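Local coordinates for protein endo-beta-1,4-glucanase (cellulase B) (Bacillus halodurans, PDB 4V2X) that hydrolyses beta-glucans, probably by cutting internal beta-1,4 linkages, with a family 5 glycoside hydrolase module joined to an Ig-like and a carbohydrate-binding module, at residues Ala269-Tyr274 with Glu299-Val304; Thr307-Gly312 with Glu350-His355; Gly318-Leu323 with Phe343-Leu348. All coordinates share one frame; numbering follows the deposited sequence.

Contact 1 of 3, residues Ala269-Tyr274 with Glu299-Val304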
ATOM      1  N   ALA A 269       6.863   5.907  15.970  1.00 12.95           N
ATOM      2  CA  ALA A 269       7.638   5.383  14.841  1.00 12.54           C
ATOM      3  C   ALA A 269       9.057   5.052  15.299  1.00 12.07           C
ATOM      4  O   ALA A 269       9.630   5.775  16.117  1.00 13.62           O
ATOM      5  CB  ALA A 269       7.677   6.392  13.705  1.00 12.74           C
ATOM      6  N   THR A 270       9.627   3.970  14.775  1.00 11.59           N
ATOM      7  CA  THR A 270      11.013   3.642  15.093  1.00 11.54           C
ATOM      8  C   THR A 270      11.860   3.343  13.854  1.00 11.80           C
ATOM      9  O   THR A 270      11.394   2.752  12.871  1.00 11.64           O
ATOM     10  CB  THR A 270      11.117   2.514  16.156  1.00 12.00           C
ATOM     11  OG1 THR A 270      12.436   2.504  16.701  1.00 12.72           O
ATOM     12  CG2 THR A 270      10.800   1.144  15.579  1.00 12.22           C
ATOM     13  N   VAL A 271      13.103   3.820  13.916  1.00 11.33           N
ATOM     14  CA  VAL A 271      14.136   3.538  12.935  1.00 11.18           C
ATOM     15  C   VAL A 271      15.414   3.248  13.715  1.00 10.37           C
ATOM     16  O   VAL A 271      15.486   3.533  14.915  1.00 10.77           O
ATOM     17  CB  VAL A 271      14.357   4.715  11.955  1.00 11.58           C
ATOM     18  CG1 VAL A 271      13.095   4.967  11.134  1.00 11.94           C
ATOM     19  CG2 VAL A 271      14.797   5.981  12.678  1.00 12.59           C
ATOM     20  N   HIS A 272      16.402   2.667  13.043  1.00  9.90           N
ATOM     21  CA  HIS A 272      17.721   2.422  13.621  1.00 10.10           C
ATOM     22  C   HIS A 272      18.766   3.134  12.771  1.00  9.97           C
ATOM     23  O   HIS A 272      18.501   3.481  11.613  1.00 10.95           O
ATOM     24  CB  HIS A 272      18.042   0.942  13.643  1.00 10.38           C
ATOM     25  CG  HIS A 272      17.144   0.139  14.530  1.00  9.79           C
ATOM     26  ND1 HIS A 272      17.203  -1.233  14.586  1.00 10.07           N
ATOM     27  CD2 HIS A 272      16.184   0.513  15.408  1.00  9.79           C
ATOM     28  CE1 HIS A 272      16.309  -1.674  15.455  1.00 10.40           C
ATOM     29  NE2 HIS A 272      15.677  -0.634  15.967  1.00 10.19           N
ATOM     30  N   TYR A 273      19.958   3.341  13.326  1.00  9.92           N
ATOM     31  CA  TYR A 273      20.997   4.047  12.580  1.00 10.29           C
ATOM     32  C   TYR A 273      22.392   3.678  13.055  1.00 10.54           C
ATOM     33  O   TYR A 273      22.700   3.781  14.243  1.00 11.31           O
ATOM     34  CB  TYR A 273      20.807   5.570  12.666  1.00 10.72           C
ATOM     35  CG  TYR A 273      21.677   6.301  11.669  1.00 10.87           C
ATOM     36  CD1 TYR A 273      21.382   6.268  10.310  1.00 11.41           C
ATOM     37  CD2 TYR A 273      22.817   6.983  12.076  1.00 11.54           C
ATOM     38  CE1 TYR A 273      22.189   6.912   9.381  1.00 11.59           C
ATOM     39  CE2 TYR A 273      23.623   7.629  11.161  1.00 11.73           C
ATOM     40  CZ  TYR A 273      23.311   7.592   9.818  1.00 11.58           C
ATOM     41  OH  TYR A 273      24.125   8.221   8.907  1.00 13.11           O
ATOM     42  N   TYR A 274      23.223   3.239  12.112  1.00 11.07           N
ATOM     43  CA  TYR A 274      24.565   2.757  12.426  1.00 12.03           C
ATOM     44  C   TYR A 274      25.680   3.472  11.639  1.00 11.41           C
ATOM     45  O   TYR A 274      26.821   3.019  11.614  1.00 12.43           O
ATOM     46  CB  TYR A 274      24.618   1.241  12.249  1.00 13.16           C
ATOM     47  CG  TYR A 274      23.958   0.526  13.405  1.00 15.15           C
ATOM     48  CD1 TYR A 274      24.669   0.250  14.564  1.00 17.17           C
ATOM     49  CD2 TYR A 274      22.624   0.138  13.346  1.00 16.62           C
ATOM     50  CE1 TYR A 274      24.075  -0.396  15.636  1.00 17.56           C
ATOM     51  CE2 TYR A 274      22.022  -0.509  14.414  1.00 16.00           C
ATOM     52  CZ  TYR A 274      22.757  -0.778  15.551  1.00 18.08           C
ATOM     53  OH  TYR A 274      22.194  -1.432  16.625  1.00 18.75           O
ATOM     54  N   GLU A 299      20.488  14.479   6.281  1.00 14.78           N
ATOM     55  CA  GLU A 299      19.455  14.143   5.298  1.00 15.62           C
ATOM     56  C   GLU A 299      18.479  13.125   5.855  1.00 14.40           C
ATOM     57  O   GLU A 299      17.263  13.293   5.735  1.00 13.63           O
ATOM     58  CB  GLU A 299      20.081  13.618   4.006  1.00 18.14           C
ATOM     59  CG  GLU A 299      20.829  14.686   3.226  1.00 22.53           C
ATOM     60  CD  GLU A 299      21.611  14.138   2.044  1.00 29.25           C
ATOM     61  OE1 GLU A 299      21.655  12.901   1.846  1.00 32.81           O
ATOM     62  OE2 GLU A 299      22.192  14.961   1.306  1.00 36.41           O
ATOM     63  N   ALA A 300      19.011  12.074   6.464  1.00 13.22           N
ATOM     64  CA  ALA A 300      18.175  11.012   7.011  1.00 13.32           C
ATOM     65  C   ALA A 300      17.248  11.533   8.101  1.00 12.78           C
ATOM     66  O   ALA A 300      16.043  11.286   8.083  1.00 13.23           O
ATOM     67  CB  ALA A 300      19.033   9.874   7.542  1.00 13.45           C
ATOM     68  N   PHE A 301      17.793  12.273   9.051  1.00 12.15           N
ATOM     69  CA  PHE A 301      16.967  12.711  10.151  1.00 12.01           C
ATOM     70  C   PHE A 301      16.107  13.911   9.794  1.00 12.29           C
ATOM     71  O   PHE A 301      15.074  14.107  10.399  1.00 12.57           O
ATOM     72  CB  PHE A 301      17.800  12.826  11.422  1.00 12.19           C
ATOM     73  CG  PHE A 301      18.262  11.484  11.902  1.00 11.47           C
ATOM     74  CD1 PHE A 301      17.344  10.578  12.415  1.00 12.46           C
ATOM     75  CD2 PHE A 301      19.583  11.078  11.748  1.00 12.24           C
ATOM     76  CE1 PHE A 301      17.736   9.318  12.812  1.00 12.66           C
ATOM     77  CE2 PHE A 301      19.984   9.814  12.137  1.00 11.85           C
ATOM     78  CZ  PHE A 301      19.062   8.935  12.681  1.00 12.49           C
ATOM     79  N   ASP A 302      16.475  14.658   8.755  1.00 12.44           N
ATOM     80  CA  ASP A 302      15.534  15.632   8.200  1.00 12.78           C
ATOM     81  C   ASP A 302      14.304  14.904   7.653  1.00 12.87           C
ATOM     82  O   ASP A 302      13.182  15.340   7.877  1.00 12.67           O
ATOM     83  CB  ASP A 302      16.173  16.485   7.101  1.00 13.63           C
ATOM     84  CG  ASP A 302      16.959  17.675   7.646  1.00 13.88           C
ATOM     85  OD1 ASP A 302      16.915  17.953   8.873  1.00 13.97           O
ATOM     86  OD2 ASP A 302      17.608  18.358   6.829  1.00 15.04           O
ATOM     87  N   ARG A 303      14.514  13.804   6.926  1.00 12.46           N
ATOM     88  CA  ARG A 303      13.396  13.019   6.400  1.00 13.07           C
ATOM     89  C   ARG A 303      12.517  12.513   7.544  1.00 12.64           C
ATOM     90  O   ARG A 303      11.295  12.623   7.511  1.00 12.21           O
ATOM     91  CB  ARG A 303      13.880  11.826   5.571  1.00 13.58           C
ATOM     92  CG  ARG A 303      14.536  12.168   4.243  1.00 14.93           C
ATOM     93  CD  ARG A 303      14.687  10.930   3.368  1.00 15.11           C
ATOM     94  NE  ARG A 303      15.554   9.898   3.945  1.00 14.54           N
ATOM     95  CZ  ARG A 303      16.871   9.794   3.749  1.00 16.19           C
ATOM     96  NH1 ARG A 303      17.527  10.679   3.005  1.00 16.80           N
ATOM     97  NH2 ARG A 303      17.550   8.799   4.312  1.00 15.70           N
ATOM     98  N   VAL A 304      13.161  11.977   8.567  1.00 12.60           N
ATOM     99  CA  VAL A 304      12.457  11.443   9.720  1.00 12.77           C
ATOM    100  C   VAL A 304      11.652  12.547  10.423  1.00 12.73           C
ATOM    101  O   VAL A 304      10.491  12.350  10.776  1.00 12.42           O
ATOM    102  CB  VAL A 304      13.443  10.781  10.701  1.00 13.47           C
ATOM    103  CG1 VAL A 304      12.765  10.413  12.010  1.00 13.67           C
ATOM    104  CG2 VAL A 304      14.060   9.539  10.065  1.00 13.92           C
TER
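In the (beta/alpha)8 barrel of this family 5 glycoside hydrolase, Val-271 and Tyr-273 of strand 267-273 meet Phe-301 and Val-304 of helix 291-309, the helix that returns the chain to the neighbouring parallel strand 315-320. The axes of the short strand and helix segments run antiparallel, at 176°, and come within 11.4 Å of each other. Val-271 and Tyr-273, two residues apart, both direct their CB atoms at the helix, with Val-304 opposite the first (CA atoms 8.7 Å apart).

Phe-301 does most of the filling on the helix side. Its ring lies over the gap between the two strand residues, on the helix side, and turns an edge to Tyr-273: the ring centroids are 5.3 Å apart and the planes stand at 74°, an edge-to-face (T-shaped) pair. The approach is off-centre, since Phe-301 CE2 sits 3.9 Å above the Tyr-273 plane near the CG end, while Phe-301 CZ reaches Tyr-273 CB at 3.8 Å. With Tyr-273 CG anti to its own backbone N (chi1 -168°), the tyrosine ring extends along the helix surface, and its OH is hydrogen-bonded to Glu-296 earlier on the same helix. On the other flank, Val-271 CG2 lies 4.4 Å from Phe-301 CE1 and 4.5 Å from Val-304 CG2, touching both the ring and a methyl of Val-304. Exchange of Phe-301 for an alanine would probably open a gap between the helix and the side chains of Val-271 and Tyr-273 and leave the tyrosine face without its aromatic edge.

All four residues are buried and no hydrogen bond passes between the two segments, which implies that strand and helix are held by dispersion and by the weak electrostatics of the aromatic pair, with the tyrosine hydroxyl as the polar tie alongside.

Contact 2 of 3, residues Thr307-Gly312 with Glu350-His355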
ATOM      1  N   THR A 307       8.706  13.813   8.057  1.00 14.45           N
ATOM      2  CA  THR A 307       7.663  12.826   7.825  1.00 14.57           C
ATOM      3  C   THR A 307       6.882  12.468   9.093  1.00 14.73           C
ATOM      4  O   THR A 307       5.672  12.191   9.023  1.00 16.37           O
ATOM      5  CB  THR A 307       8.264  11.560   7.186  1.00 14.95           C
ATOM      6  OG1 THR A 307       9.021  11.933   6.030  1.00 15.52           O
ATOM      7  CG2 THR A 307       7.176  10.585   6.771  1.00 15.37           C
ATOM      8  N   PHE A 308       7.560  12.450  10.241  1.00 14.82           N
ATOM      9  CA  PHE A 308       6.937  11.993  11.486  1.00 14.55           C
ATOM     10  C   PHE A 308       6.846  13.088  12.538  1.00 14.63           C
ATOM     11  O   PHE A 308       5.743  13.545  12.854  1.00 15.16           O
ATOM     12  CB  PHE A 308       7.657  10.758  12.041  1.00 14.75           C
ATOM     13  CG  PHE A 308       7.438   9.532  11.206  1.00 16.58           C
ATOM     14  CD1 PHE A 308       6.196   8.926  11.173  1.00 18.27           C
ATOM     15  CD2 PHE A 308       8.449   9.017  10.419  1.00 18.80           C
ATOM     16  CE1 PHE A 308       5.970   7.816  10.379  1.00 18.80           C
ATOM     17  CE2 PHE A 308       8.226   7.899   9.620  1.00 19.07           C
ATOM     18  CZ  PHE A 308       6.985   7.303   9.602  1.00 18.33           C
ATOM     19  N   VAL A 309       7.995  13.523  13.053  1.00 13.82           N
ATOM     20  CA  VAL A 309       8.026  14.397  14.233  1.00 13.79           C
ATOM     21  C   VAL A 309       7.231  15.685  14.021  1.00 14.42           C
ATOM     22  O   VAL A 309       6.435  16.073  14.876  1.00 14.98           O
ATOM     23  CB  VAL A 309       9.461  14.767  14.667  1.00 13.77           C
ATOM     24  CG1 VAL A 309       9.434  15.629  15.928  1.00 14.96           C
ATOM     25  CG2 VAL A 309      10.303  13.519  14.903  1.00 13.56           C
ATOM     26  N   ALA A 310       7.455  16.343  12.886  1.00 14.46           N
ATOM     27  CA  ALA A 310       6.784  17.609  12.593  1.00 15.63           C
ATOM     28  C   ALA A 310       5.271  17.443  12.419  1.00 16.60           C
ATOM     29  O   ALA A 310       4.525  18.423  12.521  1.00 16.57           O
ATOM     30  CB  ALA A 310       7.386  18.247  11.353  1.00 15.92           C
ATOM     31  N   ARG A 311       4.819  16.222  12.138  1.00 16.82           N
ATOM     32  CA  ARG A 311       3.382  15.928  11.997  1.00 18.40           C
ATOM     33  C   ARG A 311       2.774  15.347  13.274  1.00 18.90           C
ATOM     34  O   ARG A 311       1.635  14.869  13.259  1.00 20.90           O
ATOM     35  CB  ARG A 311       3.149  14.934  10.860  1.00 19.75           C
ATOM     36  CG  ARG A 311       3.562  15.416   9.488  1.00 22.48           C
ATOM     37  CD  ARG A 311       3.328  14.316   8.460  1.00 24.70           C
ATOM     38  NE  ARG A 311       3.858  14.675   7.150  1.00 28.51           N
ATOM     39  CZ  ARG A 311       4.201  13.815   6.189  1.00 31.08           C
ATOM     40  NH1 ARG A 311       4.100  12.496   6.365  1.00 25.61           N
ATOM     41  NH2 ARG A 311       4.671  14.286   5.033  1.00 33.95           N
ATOM     42  N   GLY A 312       3.526  15.370  14.368  1.00 17.99           N
ATOM     43  CA  GLY A 312       3.018  14.937  15.660  1.00 18.45           C
ATOM     44  C   GLY A 312       3.205  13.469  15.985  1.00 18.70           C
ATOM     45  O   GLY A 312       2.702  13.000  17.001  1.00 18.42           O
ATOM     46  N   GLU A 350      18.200  18.305  18.080  1.00 13.79           N
ATOM     47  CA  GLU A 350      17.586  19.349  17.271  1.00 14.54           C
ATOM     48  C   GLU A 350      16.228  18.906  16.738  1.00 14.39           C
ATOM     49  O   GLU A 350      15.323  19.723  16.584  1.00 15.66           O
ATOM     50  CB  GLU A 350      18.495  19.721  16.101  1.00 15.69           C
ATOM     51  CG  GLU A 350      19.692  20.567  16.492  1.00 17.14           C
ATOM     52  CD  GLU A 350      19.296  21.973  16.901  1.00 20.37           C
ATOM     53  OE1 GLU A 350      18.492  22.598  16.171  1.00 20.73           O
ATOM     54  OE2 GLU A 350      19.784  22.446  17.945  1.00 22.42           O
ATOM     55  N   ARG A 351      16.097  17.613  16.454  1.00 13.08           N
ATOM     56  CA  ARG A 351      14.883  17.071  15.842  1.00 13.42           C
ATOM     57  C   ARG A 351      13.987  16.305  16.825  1.00 13.64           C
ATOM     58  O   ARG A 351      13.061  15.608  16.409  1.00 13.82           O
ATOM     59  CB  ARG A 351      15.291  16.209  14.643  1.00 13.11           C
ATOM     60  CG  ARG A 351      15.917  17.046  13.527  1.00 13.03           C
ATOM     61  CD  ARG A 351      16.702  16.194  12.539  1.00 13.60           C
ATOM     62  NE  ARG A 351      17.374  17.000  11.515  1.00 13.82           N
ATOM     63  CZ  ARG A 351      18.489  17.700  11.710  1.00 13.94           C
ATOM     64  NH1 ARG A 351      19.065  17.713  12.906  1.00 13.57           N
ATOM     65  NH2 ARG A 351      19.019  18.410  10.710  1.00 15.27           N
ATOM     66  N   ASP A 352      14.249  16.442  18.124  1.00 14.25           N
ATOM     67  CA  ASP A 352      13.375  15.877  19.160  1.00 15.88           C
ATOM     68  C   ASP A 352      13.273  14.355  19.075  1.00 15.04           C
ATOM     69  O   ASP A 352      12.243  13.777  19.423  1.00 14.59           O
ATOM     70  CB  ASP A 352      11.967  16.494  19.052  1.00 18.77           C
ATOM     71  CG  ASP A 352      11.160  16.389  20.345  1.00 22.79           C
ATOM     72  OD1 ASP A 352      11.750  16.396  21.446  1.00 25.57           O
ATOM     73  OD2 ASP A 352       9.915  16.321  20.254  1.00 26.67           O
ATOM     74  N   ILE A 353      14.342  13.705  18.622  1.00 14.01           N
ATOM     75  CA  ILE A 353      14.329  12.256  18.453  1.00 13.93           C
ATOM     76  C   ILE A 353      14.955  11.599  19.681  1.00 13.61           C
ATOM     77  O   ILE A 353      16.097  11.877  20.043  1.00 13.83           O
ATOM     78  CB  ILE A 353      15.053  11.843  17.155  1.00 14.48           C
ATOM     79  CG1 ILE A 353      14.234  12.309  15.939  1.00 14.57           C
ATOM     80  CG2 ILE A 353      15.247  10.327  17.106  1.00 14.58           C
ATOM     81  CD1 ILE A 353      14.981  12.282  14.621  1.00 14.66           C
ATOM     82  N   THR A 354      14.192  10.726  20.330  1.00 13.74           N
ATOM     83  CA  THR A 354      14.715   9.958  21.452  1.00 13.43           C
ATOM     84  C   THR A 354      15.595   8.825  20.921  1.00 12.97           C
ATOM     85  O   THR A 354      15.221   8.143  19.973  1.00 13.60           O
ATOM     86  CB  THR A 354      13.568   9.434  22.332  1.00 13.88           C
ATOM     87  OG1 THR A 354      13.048  10.533  23.098  1.00 14.22           O
ATOM     88  CG2 THR A 354      14.034   8.332  23.270  1.00 14.47           C
ATOM     89  N   HIS A 355      16.761   8.629  21.535  1.00 12.46           N
ATOM     90  CA  HIS A 355      17.737   7.649  21.038  1.00 12.18           C
ATOM     91  C   HIS A 355      18.050   6.595  22.089  1.00 12.69           C
ATOM     92  O   HIS A 355      18.040   6.874  23.282  1.00 12.20           O
ATOM     93  CB  HIS A 355      19.023   8.336  20.554  1.00 12.86           C
ATOM     94  CG  HIS A 355      19.603   9.306  21.537  1.00 13.20           C
ATOM     95  ND1 HIS A 355      20.342   8.908  22.631  1.00 13.35           N
ATOM     96  CD2 HIS A 355      19.531  10.655  21.603  1.00 13.47           C
ATOM     97  CE1 HIS A 355      20.695   9.971  23.331  1.00 13.00           C
ATOM     98  NE2 HIS A 355      20.224  11.043  22.724  1.00 14.21           N
TER
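Val-309 and Asp-352 bring the two backbones nearest, with their CA atoms 7.4 Å apart, at a point where each segment leaves a helix through a Schellman motif. Gly-312, at positive phi, is the C-prime residue of the first, and its N bonds to Val-309 O at 3.0 Å. Asp-352, with phi 62°, holds the same place after helix 334-350 and leads into strand 354-357. The contact therefore joins the C-terminal end of helix 291-309 to the turn ahead of the eighth barrel strand.

Val-309 carries its side of the contact with both methyls. CG1 is anti to the backbone N (chi1 -178°), which spreads the two branches over the turn: CG1 approaches the methylene of Asp-352, 4.1 Å from its CB, and CG2 meets Ile-353 CG1 at 4.2 Å. Between these partners lies the carbonyl oxygen of Arg-351, 3.7 Å from Val-309 CG1 and 3.8 Å from Val-309 CG2. That oxygen accepts a hydrogen bond from His-305 ND1.

The charged end of Asp-352 is engaged elsewhere, its carboxylate pairing with Arg-63. No hydrogen bond crosses the contact; its chemistry implies that it rests on van der Waals contact of the two valine methyls with carbon atoms and with a carbonyl oxygen whose polarity is met by a histidine from the helix.

Contact 3 of 3, residues Gly318-Leu323 with Phe343-Leu348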
ATOM      1  N   GLY A 318      15.585   3.426  17.933  1.00 10.74           N
ATOM      2  CA  GLY A 318      15.588   2.288  18.864  1.00 11.38           C
ATOM      3  C   GLY A 318      16.942   1.638  19.073  1.00 11.25           C
ATOM      4  O   GLY A 318      17.156   0.945  20.077  1.00 11.68           O
ATOM      5  N   GLU A 319      17.831   1.834  18.096  1.00 10.98           N
ATOM      6  CA  GLU A 319      19.223   1.423  18.181  1.00 10.69           C
ATOM      7  C   GLU A 319      20.079   2.418  17.432  1.00 10.50           C
ATOM      8  O   GLU A 319      19.733   2.818  16.317  1.00 10.43           O
ATOM      9  CB  GLU A 319      19.435   0.070  17.511  1.00 10.95           C
ATOM     10  CG  GLU A 319      18.659  -1.082  18.124  1.00 11.28           C
ATOM     11  CD  GLU A 319      18.944  -2.405  17.447  1.00 12.20           C
ATOM     12  OE1 GLU A 319      19.872  -2.457  16.620  1.00 13.61           O
ATOM     13  OE2 GLU A 319      18.235  -3.395  17.733  1.00 12.40           O
ATOM     14  N   PHE A 320      21.210   2.791  18.017  1.00 10.82           N
ATOM     15  CA  PHE A 320      22.239   3.486  17.251  1.00 10.87           C
ATOM     16  C   PHE A 320      23.618   3.098  17.734  1.00 11.06           C
ATOM     17  O   PHE A 320      23.787   2.593  18.845  1.00 11.23           O
ATOM     18  CB  PHE A 320      22.056   5.009  17.267  1.00 11.53           C
ATOM     19  CG  PHE A 320      22.446   5.669  18.560  1.00 11.82           C
ATOM     20  CD1 PHE A 320      21.574   5.686  19.641  1.00 12.21           C
ATOM     21  CD2 PHE A 320      23.677   6.311  18.688  1.00 12.35           C
ATOM     22  CE1 PHE A 320      21.922   6.306  20.829  1.00 12.32           C
ATOM     23  CE2 PHE A 320      24.030   6.930  19.877  1.00 12.52           C
ATOM     24  CZ  PHE A 320      23.154   6.929  20.951  1.00 12.74           C
ATOM     25  N   GLY A 321      24.588   3.330  16.862  1.00 11.00           N
ATOM     26  CA  GLY A 321      25.989   3.044  17.133  1.00 11.30           C
ATOM     27  C   GLY A 321      26.739   3.154  15.817  1.00 11.23           C
ATOM     28  O   GLY A 321      26.302   3.848  14.902  1.00 11.09           O
ATOM     29  N   LEU A 322      27.869   2.467  15.725  1.00 11.64           N
ATOM     30  CA  LEU A 322      28.573   2.322  14.469  1.00 11.59           C
ATOM     31  C   LEU A 322      28.603   0.833  14.137  1.00 12.25           C
ATOM     32  O   LEU A 322      28.908   0.002  14.992  1.00 10.82           O
ATOM     33  CB  LEU A 322      29.973   2.923  14.568  1.00 11.36           C
ATOM     34  CG  LEU A 322      29.980   4.455  14.580  1.00 11.93           C
ATOM     35  CD1 LEU A 322      31.355   4.974  14.956  1.00 11.80           C
ATOM     36  CD2 LEU A 322      29.550   5.036  13.229  1.00 11.70           C
ATOM     37  N   LEU A 323      28.238   0.502  12.905  1.00 11.99           N
ATOM     38  CA  LEU A 323      28.108  -0.896  12.478  1.00 13.26           C
ATOM     39  C   LEU A 323      29.372  -1.710  12.730  1.00 12.97           C
ATOM     40  O   LEU A 323      29.301  -2.870  13.152  1.00 13.23           O
ATOM     41  CB  LEU A 323      27.744  -0.969  10.996  1.00 14.75           C
ATOM     42  CG  LEU A 323      27.367  -2.360  10.475  1.00 15.88           C
ATOM     43  CD1 LEU A 323      26.118  -2.876  11.184  1.00 18.38           C
ATOM     44  CD2 LEU A 323      27.153  -2.338   8.973  1.00 16.34           C
ATOM     45  N   PHE A 343      28.122  14.661  16.936  1.00 10.74           N
ATOM     46  CA  PHE A 343      27.364  15.236  15.821  1.00 10.91           C
ATOM     47  C   PHE A 343      25.995  14.582  15.709  1.00 11.28           C
ATOM     48  O   PHE A 343      24.977  15.267  15.587  1.00 11.60           O
ATOM     49  CB  PHE A 343      28.170  15.060  14.531  1.00 11.17           C
ATOM     50  CG  PHE A 343      27.559  15.697  13.316  1.00 11.65           C
ATOM     51  CD1 PHE A 343      26.636  15.008  12.541  1.00 12.13           C
ATOM     52  CD2 PHE A 343      27.964  16.959  12.906  1.00 12.77           C
ATOM     53  CE1 PHE A 343      26.096  15.583  11.399  1.00 12.63           C
ATOM     54  CE2 PHE A 343      27.433  17.533  11.766  1.00 13.36           C
ATOM     55  CZ  PHE A 343      26.495  16.847  11.019  1.00 13.55           C
ATOM     56  N   LEU A 344      25.966  13.253  15.778  1.00 10.99           N
ATOM     57  CA  LEU A 344      24.708  12.525  15.695  1.00 11.24           C
ATOM     58  C   LEU A 344      23.745  12.978  16.791  1.00 11.49           C
ATOM     59  O   LEU A 344      22.592  13.344  16.515  1.00 11.54           O
ATOM     60  CB  LEU A 344      24.947  11.024  15.813  1.00 11.35           C
ATOM     61  CG  LEU A 344      23.681  10.166  15.830  1.00 11.51           C
ATOM     62  CD1 LEU A 344      22.841  10.365  14.569  1.00 12.24           C
ATOM     63  CD2 LEU A 344      24.030   8.703  16.026  1.00 12.03           C
ATOM     64  N   ILE A 345      24.216  12.961  18.036  1.00 11.04           N
ATOM     65  CA  ILE A 345      23.324  13.245  19.157  1.00 10.84           C
ATOM     66  C   ILE A 345      22.846  14.694  19.118  1.00 11.31           C
ATOM     67  O   ILE A 345      21.688  14.966  19.432  1.00 11.18           O
ATOM     68  CB  ILE A 345      23.949  12.856  20.517  1.00 11.63           C
ATOM     69  CG1 ILE A 345      24.098  11.333  20.581  1.00 11.76           C
ATOM     70  CG2 ILE A 345      23.082  13.349  21.673  1.00 11.61           C
ATOM     71  CD1 ILE A 345      24.982  10.831  21.708  1.00 12.16           C
ATOM     72  N   HIS A 346      23.705  15.616  18.689  1.00 11.81           N
ATOM     73  CA  HIS A 346      23.270  16.996  18.513  1.00 11.96           C
ATOM     74  C   HIS A 346      22.104  17.049  17.537  1.00 11.59           C
ATOM     75  O   HIS A 346      21.085  17.696  17.799  1.00 11.87           O
ATOM     76  CB  HIS A 346      24.405  17.878  17.998  1.00 12.76           C
ATOM     77  CG  HIS A 346      23.940  19.189  17.447  1.00 13.72           C
ATOM     78  ND1 HIS A 346      23.322  20.143  18.226  1.00 15.31           N
ATOM     79  CD2 HIS A 346      23.987  19.699  16.193  1.00 14.62           C
ATOM     80  CE1 HIS A 346      23.007  21.184  17.477  1.00 15.33           C
ATOM     81  NE2 HIS A 346      23.403  20.942  16.241  1.00 14.89           N
ATOM     82  N   HIS A 347      22.242  16.365  16.406  1.00 11.16           N
ATOM     83  CA  HIS A 347      21.212  16.480  15.367  1.00 11.59           C
ATOM     84  C   HIS A 347      19.925  15.743  15.726  1.00 11.46           C
ATOM     85  O   HIS A 347      18.843  16.142  15.313  1.00 11.69           O
ATOM     86  CB  HIS A 347      21.775  16.082  14.004  1.00 12.20           C
ATOM     87  CG  HIS A 347      22.603  17.165  13.401  1.00 12.89           C
ATOM     88  ND1 HIS A 347      22.051  18.325  12.898  1.00 14.38           N
ATOM     89  CD2 HIS A 347      23.942  17.303  13.274  1.00 14.14           C
ATOM     90  CE1 HIS A 347      23.013  19.117  12.465  1.00 15.77           C
ATOM     91  NE2 HIS A 347      24.170  18.524  12.687  1.00 14.72           N
ATOM     92  N   LEU A 348      20.037  14.711  16.550  1.00 11.36           N
ATOM     93  CA  LEU A 348      18.851  14.074  17.117  1.00 11.65           C
ATOM     94  C   LEU A 348      18.145  15.006  18.101  1.00 12.14           C
ATOM     95  O   LEU A 348      16.918  15.096  18.098  1.00 11.53           O
ATOM     96  CB  LEU A 348      19.228  12.775  17.808  1.00 11.50           C
ATOM     97  CG  LEU A 348      19.801  11.703  16.877  1.00 11.37           C
ATOM     98  CD1 LEU A 348      20.302  10.534  17.701  1.00 11.82           C
ATOM     99  CD2 LEU A 348      18.765  11.243  15.854  1.00 11.44           C
TER
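Phe-320 presents its ring to two successive residues of helix 334-350, Leu-344 and Ile-345, and these three bury most of the 135 Å² shared by the segments. The nearest atoms are Phe-320 CD2 and Leu-344 CD2, 3.6 Å apart. Ile-345 adds a longer touch further out on the same ring, its CD1 lying 4.4 Å from Phe-320 CZ. Both methyls come in obliquely to the ring. Phe-320 reaches this place with CG set between its backbone N and carbonyl carbon (chi1 75°), which sends the ring out to bridge a CA separation of 9.5 Å to Leu-344.

This is the first half of a beta-alpha-beta unit in the (beta/alpha)8 barrel: strand 315-320 runs into helix 334-350, which leads back to the adjacent parallel strand 354-357. Phe-320 stands at the last residue of its strand, where it also touches Leu-357 and meets the ring of His-355 at a steep angle, both on that next strand.

The two helix residues arrive differently. Leu-344 aims its CB at the strand and continues toward it with CG anti to the backbone N (chi1 176°), so that CD2 reaches the ring, and it also packs on Phe-301 of helix 291-309. Ile-345 leaves the flank of the helix, and its extended CG1-CD1 arm brings CD1 nearer to Phe-320, while its side chain also contacts His-355.

Overall arrangement
The three contacts are parts of one region of the barrel wall, built from strands 267-273, 315-320 and 354-357 and the two helices packed outside them. Contacts 1 and 2 share helix 291-309 and have centres about 9 Å apart; Asp-302 OD1 and Arg-351 NH2 form a 2.8 Å salt bridge between them. Contact 3, its centre also about 9 Å from that of contact 1, is joined to it through the sheet, where Val-271 O and Gly-318 N lie 3.0 Å apart. Contact 3 is nested within the loop closed by contact 2. In this family the active site lies at the C-terminal strand ends, toward which contacts 1 and 3 extend; the calcium sites lie elsewhere.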